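Local coordinates for CsuC (Acinetobacter baumannii, PDB 6FJY), which probably serves as the periplasmic chaperone of archaic chaperone-usher Csu pili, holding pilus subunits such as the tip adhesin CsuE before assembly by donor-strand complementation, at residues V224-G228 with I229-L233. Sequence-based numbering, arbitrary orientation.
Sequences VDSSG and IKQEL
D225 and E232 face each other as an antiparallel hydrogen-bonded pair, and their two backbone bonds hold together the strand end of this hairpin. D225 N reaches E232 O over 2.9 Å in a nearly straight line (175°), and E232 N returns a 3.1 Å bond to D225 O. Each carbonyl also takes a longer CA-H contact: V224 CA lies 3.5 Å from E232 O, and Q231 CA approaches D225 O. On the face that V224 shares with L233, the branched valine suits an extended strand. Its CG1, set anti to the backbone N (chi1 173°), lies 3.8 Å from Q231 OE1, where the extended glutamine chain, crossing the valine obliquely, lays its amide beside the methyl. The same amide brings NE2 to 3.6 Å from S226 OG, a contact rather than a bond, while V224 CG2 and L233 CD1 only graze at 4.5 Å. D225 is buried, and its OD1 accepts the backbone N-H of R174 and, weakly, that of S227. Beyond the D225-E232 pair the chain enters the loop: G228 and I229 round the bend, and K230, whose side chain sets off away from the first strand, is exposed, which suits a long charged residue. I229 touches L131, and both I229 and K230 also pack on side chains of the other protein in the complex. Tight at its strand end and open at its loop, this is a beta hairpin joining strands 220-225 and 232-238, probably in the C-terminal domain of this PapD-family chaperone.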
loop_
_atom_site.group_PDB
_atom_site.type_symbol
_atom_site.label_atom_id
_atom_site.label_comp_id
_atom_site.label_asym_id
_atom_site.label_seq_id
_atom_site.Cartn_x
_atom_site.Cartn_y
_atom_site.Cartn_z
ATOM N N VAL A 224 -12.111 15.189 8.525
ATOM C CA VAL A 224 -11.171 14.134 8.890
ATOM C C VAL A 224 -10.225 13.940 7.715
ATOM O O VAL A 224 -10.675 13.770 6.577
ATOM C CB VAL A 224 -11.893 12.814 9.228
ATOM C CG1 VAL A 224 -10.891 11.682 9.429
ATOM C CG2 VAL A 224 -12.772 12.972 10.455
ATOM N N ASP A 225 -8.922 13.999 7.983
ATOM C CA ASP A 225 -7.907 13.859 6.951
ATOM C C ASP A 225 -7.178 12.545 7.159
ATOM O O ASP A 225 -6.744 12.238 8.273
ATOM C CB ASP A 225 -6.913 15.023 6.958
ATOM C CG ASP A 225 -5.821 14.875 5.886
ATOM O OD1 ASP A 225 -6.142 14.532 4.722
ATOM O OD2 ASP A 225 -4.639 15.109 6.205
ATOM N N SER A 226 -7.069 11.763 6.090
ATOM C CA SER A 226 -6.377 10.482 6.111
ATOM C C SER A 226 -5.040 10.529 5.380
ATOM O O SER A 226 -4.487 9.479 5.042
ATOM C CB SER A 226 -7.295 9.415 5.527
ATOM O OG SER A 226 -8.578 9.552 6.110
ATOM N N SER A 227 -4.524 11.737 5.133
ATOM C CA SER A 227 -3.279 11.906 4.388
ATOM C C SER A 227 -2.075 11.332 5.126
ATOM O O SER A 227 -1.184 10.741 4.503
ATOM C CB SER A 227 -3.062 13.388 4.083
ATOM O OG SER A 227 -2.819 14.133 5.268
ATOM N N GLY A 228 -2.025 11.498 6.447
ATOM C CA GLY A 228 -0.883 11.100 7.243
ATOM C C GLY A 228 -0.991 9.721 7.860
ATOM O O GLY A 228 -1.714 8.841 7.381
ATOM N N ILE A 229 -0.260 9.538 8.960
ATOM C CA ILE A 229 -0.177 8.216 9.576
ATOM C C ILE A 229 -1.446 7.839 10.332
ATOM O O ILE A 229 -1.735 6.646 10.473
ATOM C CB ILE A 229 1.060 8.153 10.491
ATOM C CG1 ILE A 229 1.976 6.992 10.082
ATOM C CG2 ILE A 229 0.667 8.056 11.954
ATOM C CD1 ILE A 229 1.316 5.633 10.133
ATOM N N LYS A 230 -2.228 8.808 10.793
ATOM C CA LYS A 230 -3.463 8.504 11.495
ATOM C C LYS A 230 -4.520 9.535 11.137
ATOM O O LYS A 230 -4.209 10.671 10.772
ATOM C CB LYS A 230 -3.265 8.460 13.023
ATOM C CG LYS A 230 -3.469 9.790 13.750
ATOM C CD LYS A 230 -3.427 9.593 15.269
ATOM C CE LYS A 230 -4.416 8.509 15.715
ATOM N NZ LYS A 230 -4.294 8.147 17.159
ATOM N N GLN A 231 -5.777 9.110 11.227
ATOM C CA GLN A 231 -6.915 9.985 10.996
ATOM C C GLN A 231 -6.898 11.169 11.950
ATOM O O GLN A 231 -7.115 11.018 13.156
ATOM C CB GLN A 231 -8.228 9.210 11.103
ATOM C CG GLN A 231 -8.459 8.266 9.932
ATOM C CD GLN A 231 -9.924 7.942 9.723
ATOM O OE1 GLN A 231 -10.740 8.093 10.631
ATOM N NE2 GLN A 231 -10.266 7.500 8.517
ATOM N N GLU A 232 -6.618 12.351 11.416
ATOM C CA GLU A 232 -6.542 13.568 12.205
ATOM C C GLU A 232 -7.774 14.407 11.924
ATOM O O GLU A 232 -8.199 14.548 10.772
ATOM C CB GLU A 232 -5.289 14.392 11.881
ATOM C CG GLU A 232 -3.989 13.609 11.820
ATOM C CD GLU A 232 -3.351 13.431 13.177
ATOM O OE1 GLU A 232 -3.932 13.901 14.176
ATOM O OE2 GLU A 232 -2.263 12.821 13.247
ATOM N N LEU A 233 -8.356 14.935 12.994
ATOM C CA LEU A 233 -9.440 15.895 12.880
ATOM C C LEU A 233 -8.845 17.239 12.486
ATOM O O LEU A 233 -8.046 17.816 13.231
ATOM C CB LEU A 233 -10.196 15.995 14.204
ATOM C CG LEU A 233 -11.422 16.904 14.264
ATOM C CD1 LEU A 233 -12.475 16.426 13.289
ATOM C CD2 LEU A 233 -11.986 16.938 15.676
#